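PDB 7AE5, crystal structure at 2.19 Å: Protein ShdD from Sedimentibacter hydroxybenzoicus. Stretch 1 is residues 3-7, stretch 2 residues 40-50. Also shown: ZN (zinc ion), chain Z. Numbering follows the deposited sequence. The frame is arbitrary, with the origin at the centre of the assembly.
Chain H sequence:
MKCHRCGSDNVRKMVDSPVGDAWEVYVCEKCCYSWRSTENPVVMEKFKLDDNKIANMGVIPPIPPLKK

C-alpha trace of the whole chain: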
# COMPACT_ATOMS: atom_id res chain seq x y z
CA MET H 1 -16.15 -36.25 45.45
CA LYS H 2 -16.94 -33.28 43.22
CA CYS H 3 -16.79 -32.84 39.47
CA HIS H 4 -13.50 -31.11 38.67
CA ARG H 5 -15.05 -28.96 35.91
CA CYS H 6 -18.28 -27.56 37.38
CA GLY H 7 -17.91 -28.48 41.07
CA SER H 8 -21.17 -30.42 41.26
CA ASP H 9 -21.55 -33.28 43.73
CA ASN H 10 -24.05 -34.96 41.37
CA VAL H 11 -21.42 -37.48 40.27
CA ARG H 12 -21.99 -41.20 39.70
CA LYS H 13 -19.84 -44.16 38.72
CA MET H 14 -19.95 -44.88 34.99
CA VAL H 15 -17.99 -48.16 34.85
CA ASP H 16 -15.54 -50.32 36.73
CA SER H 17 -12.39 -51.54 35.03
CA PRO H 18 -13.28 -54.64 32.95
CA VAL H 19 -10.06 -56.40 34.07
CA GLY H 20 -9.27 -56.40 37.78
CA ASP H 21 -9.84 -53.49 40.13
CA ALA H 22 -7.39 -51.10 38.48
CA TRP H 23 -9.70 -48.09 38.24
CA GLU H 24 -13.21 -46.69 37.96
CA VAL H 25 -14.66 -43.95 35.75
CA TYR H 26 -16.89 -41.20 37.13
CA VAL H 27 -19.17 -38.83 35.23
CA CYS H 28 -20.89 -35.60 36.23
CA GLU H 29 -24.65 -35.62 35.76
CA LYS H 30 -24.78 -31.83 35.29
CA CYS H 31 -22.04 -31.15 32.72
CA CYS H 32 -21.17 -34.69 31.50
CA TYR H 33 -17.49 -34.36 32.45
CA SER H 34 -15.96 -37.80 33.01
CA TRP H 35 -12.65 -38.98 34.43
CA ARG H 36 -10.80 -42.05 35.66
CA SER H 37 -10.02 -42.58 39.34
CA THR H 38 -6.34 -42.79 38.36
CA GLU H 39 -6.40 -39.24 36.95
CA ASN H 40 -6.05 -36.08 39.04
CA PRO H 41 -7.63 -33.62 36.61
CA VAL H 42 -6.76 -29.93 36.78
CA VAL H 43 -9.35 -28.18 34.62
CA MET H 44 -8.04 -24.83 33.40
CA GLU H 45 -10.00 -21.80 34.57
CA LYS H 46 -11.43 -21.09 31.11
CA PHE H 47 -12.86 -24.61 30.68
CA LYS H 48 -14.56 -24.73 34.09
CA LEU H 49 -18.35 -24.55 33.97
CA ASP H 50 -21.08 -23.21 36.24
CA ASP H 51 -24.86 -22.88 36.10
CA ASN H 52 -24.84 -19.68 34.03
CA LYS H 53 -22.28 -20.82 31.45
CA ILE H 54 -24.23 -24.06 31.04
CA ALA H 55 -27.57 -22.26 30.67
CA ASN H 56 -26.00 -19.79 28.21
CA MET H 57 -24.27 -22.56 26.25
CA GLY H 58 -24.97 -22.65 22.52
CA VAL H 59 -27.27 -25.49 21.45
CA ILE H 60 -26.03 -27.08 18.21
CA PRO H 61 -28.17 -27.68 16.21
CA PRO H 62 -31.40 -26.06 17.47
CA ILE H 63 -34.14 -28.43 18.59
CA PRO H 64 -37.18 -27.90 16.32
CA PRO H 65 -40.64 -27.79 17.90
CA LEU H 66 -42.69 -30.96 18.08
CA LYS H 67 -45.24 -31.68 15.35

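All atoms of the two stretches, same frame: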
# COMPACT_ATOMS: atom_id res chain seq x y z
N CYS H 3 -17.22 -32.93 40.85
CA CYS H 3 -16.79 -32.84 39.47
C CYS H 3 -15.76 -31.72 39.32
O CYS H 3 -16.00 -30.58 39.73
CB CYS H 3 -18.00 -32.58 38.57
SG CYS H 3 -17.59 -31.90 36.94
N HIS H 4 -14.61 -32.05 38.74
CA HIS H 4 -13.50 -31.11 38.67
C HIS H 4 -13.80 -29.91 37.78
O HIS H 4 -13.14 -28.87 37.92
CB HIS H 4 -12.24 -31.81 38.18
CG HIS H 4 -11.78 -32.92 39.08
ND1 HIS H 4 -12.31 -34.19 39.01
CD2 HIS H 4 -10.85 -32.95 40.06
CE1 HIS H 4 -11.72 -34.96 39.91
NE2 HIS H 4 -10.83 -34.23 40.56
N ARG H 5 -14.77 -30.02 36.87
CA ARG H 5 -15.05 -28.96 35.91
C ARG H 5 -16.07 -27.95 36.44
O ARG H 5 -15.84 -26.74 36.37
CB ARG H 5 -15.53 -29.56 34.59
CG ARG H 5 -16.09 -28.54 33.62
CD ARG H 5 -15.89 -28.99 32.18
NE ARG H 5 -16.98 -29.84 31.72
CZ ARG H 5 -17.02 -30.41 30.52
NH1 ARG H 5 -16.05 -30.24 29.64
NH2 ARG H 5 -18.06 -31.17 30.20
N CYS H 6 -17.20 -28.43 36.95
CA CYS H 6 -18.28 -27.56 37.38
C CYS H 6 -18.54 -27.61 38.88
O CYS H 6 -19.42 -26.89 39.37
CB CYS H 6 -19.56 -27.90 36.62
SG CYS H 6 -20.43 -29.34 37.24
N GLY H 7 -17.81 -28.44 39.62
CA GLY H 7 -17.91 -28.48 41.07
C GLY H 7 -19.12 -29.19 41.62
O GLY H 7 -19.28 -29.23 42.85
N ASN H 40 -5.89 -37.17 38.08
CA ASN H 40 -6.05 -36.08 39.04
C ASN H 40 -6.27 -34.81 38.22
O ASN H 40 -5.36 -33.97 38.11
CB ASN H 40 -4.85 -35.96 39.98
N PRO H 41 -7.46 -34.64 37.65
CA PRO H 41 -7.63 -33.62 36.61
C PRO H 41 -7.58 -32.21 37.17
O PRO H 41 -8.25 -31.89 38.16
CB PRO H 41 -9.02 -33.94 36.02
CG PRO H 41 -9.38 -35.30 36.56
CD PRO H 41 -8.69 -35.41 37.87
N VAL H 42 -6.77 -31.36 36.54
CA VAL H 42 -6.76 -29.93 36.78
C VAL H 42 -7.40 -29.28 35.56
O VAL H 42 -6.77 -29.17 34.50
CB VAL H 42 -5.34 -29.39 37.03
CG1 VAL H 42 -5.35 -27.87 37.04
CG2 VAL H 42 -4.80 -29.93 38.35
N VAL H 43 -8.65 -28.87 35.70
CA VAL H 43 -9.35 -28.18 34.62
C VAL H 43 -8.91 -26.72 34.64
O VAL H 43 -8.99 -26.05 35.67
CB VAL H 43 -10.87 -28.29 34.78
CG1 VAL H 43 -11.58 -27.52 33.68
CG2 VAL H 43 -11.29 -29.75 34.79
N MET H 44 -8.41 -26.24 33.50
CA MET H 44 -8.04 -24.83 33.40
C MET H 44 -9.24 -23.94 33.70
O MET H 44 -10.40 -24.34 33.54
CB MET H 44 -7.49 -24.51 32.01
CG MET H 44 -6.34 -25.39 31.55
SD MET H 44 -5.76 -24.88 29.92
CE MET H 44 -4.09 -25.52 29.92
N GLU H 45 -8.95 -22.71 34.14
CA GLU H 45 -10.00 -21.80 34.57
C GLU H 45 -11.01 -21.55 33.46
O GLU H 45 -12.22 -21.46 33.72
CB GLU H 45 -9.39 -20.48 35.04
CG GLU H 45 -10.39 -19.54 35.67
CD GLU H 45 -10.98 -20.10 36.95
OE1 GLU H 45 -10.23 -20.67 37.76
OE2 GLU H 45 -12.21 -19.97 37.13
N LYS H 46 -10.55 -21.45 32.21
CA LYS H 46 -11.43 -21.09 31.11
C LYS H 46 -12.33 -22.24 30.67
O LYS H 46 -13.33 -21.99 29.98
CB LYS H 46 -10.61 -20.60 29.91
CG LYS H 46 -9.69 -21.65 29.30
CD LYS H 46 -9.29 -21.26 27.89
CE LYS H 46 -7.86 -20.74 27.84
NZ LYS H 46 -6.88 -21.77 28.29
N PHE H 47 -12.01 -23.48 31.03
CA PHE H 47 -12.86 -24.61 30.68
C PHE H 47 -13.77 -25.05 31.82
O PHE H 47 -14.60 -25.94 31.62
CB PHE H 47 -11.99 -25.80 30.23
CG PHE H 47 -11.26 -25.55 28.94
CD1 PHE H 47 -11.90 -24.95 27.87
CD2 PHE H 47 -9.93 -25.90 28.80
CE1 PHE H 47 -11.24 -24.72 26.68
CE2 PHE H 47 -9.26 -25.67 27.62
CZ PHE H 47 -9.91 -25.08 26.56
N LYS H 48 -13.64 -24.44 33.00
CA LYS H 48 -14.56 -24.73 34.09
C LYS H 48 -15.95 -24.20 33.75
O LYS H 48 -16.11 -23.18 33.07
CB LYS H 48 -14.06 -24.10 35.39
CG LYS H 48 -12.86 -24.81 36.00
CD LYS H 48 -12.46 -24.18 37.32
CE LYS H 48 -11.39 -25.00 38.02
NZ LYS H 48 -10.99 -24.39 39.32
N LEU H 49 -16.97 -24.90 34.24
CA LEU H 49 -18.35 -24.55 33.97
C LEU H 49 -19.08 -24.21 35.26
O LEU H 49 -18.65 -24.60 36.36
CB LEU H 49 -19.08 -25.69 33.24
CG LEU H 49 -18.57 -26.02 31.84
CD1 LEU H 49 -19.31 -27.22 31.27
CD2 LEU H 49 -18.70 -24.81 30.93
N ASP H 50 -20.17 -23.47 35.13
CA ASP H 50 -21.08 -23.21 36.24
C ASP H 50 -22.50 -23.28 35.70
O ASP H 50 -22.74 -23.73 34.57
CB ASP H 50 -20.75 -21.87 36.92
CG ASP H 50 -20.88 -20.67 35.98
OD1 ASP H 50 -21.59 -20.74 34.96
OD2 ASP H 50 -20.25 -19.63 36.28
ZN ZN Z . -19.67 -31.24 36.14

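Residues 3-7 form a tight zinc-binding turn, and residues 40-50 run alongside it, the two burying 414 Å² of surface, both sides summed. Cys3 makes no contact with the second stretch. Its SG binds the zinc at 2.3 Å and also accepts hydrogen bonds from the backbone: Cys3 SG takes a well-aligned one from Cys6 N (3.5 Å) and a weak one from Arg5 N (3.4 Å). With the bond from Gly7 N to Cys3 O (2.8 Å), these fold the segment into a compact loop, from which His4, Arg5 and Cys6 meet the second stretch.

His4 points its CB toward that stretch, and its imidazole lies against Pro41. Pro41 CD sits 3.7 Å from the centroid of the His4 ring, only 14° off the ring normal, so this is a CH-pi contact over the face. Proline suits the position because the CD methylene, next to the electron-poor ring nitrogen, carries polarized C-H bonds. His4 CD2 also lies 3.4 Å from Pro41 O, which sits on the same side of the ring as Pro41 CD. Beside this pair, Val43 points toward stretch 1 and places CG2 3.7 Å from His4 O and 4.0 Å from Arg5 CA; its short branched side chain packs close to the backbone of the turn.

Arg5 is buried and has the largest area covered by the second stretch of any residue in the turn. Its carbonyl provides the one hydrogen bond between the stretches, from Leu49 N to Arg5 O (3.0 Å, N-H...O angle 155°). The side chain leaves sideways. Arg5 CD comes within 3.4 Å of Phe47 O, while Leu49 CD1 covers one face of the guanidinium and lies 3.5 Å from Arg5 NE. A leucine methyl can pack on this flat face while the guanidinium nitrogens form hydrogen bonds elsewhere in the structure. Lys48 lies against the turn with CA and CB, both 3.3 Å from Arg5 O, while the end of its extended side chain leads away.

Cys6 supplies the second zinc ligand from this stretch, with SG 2.3 Å from the ion. Its CA-H approaches the Leu49 carbonyl (Cys6 CA to Leu49 O, 3.2 Å), extending the backbone pairing begun at Arg5, and Cys6 CB packs against Leu49 CB at 4.1 Å. Gly7 closes the turn without touching the second stretch; its positive phi of 77° is a conformation that favours glycine.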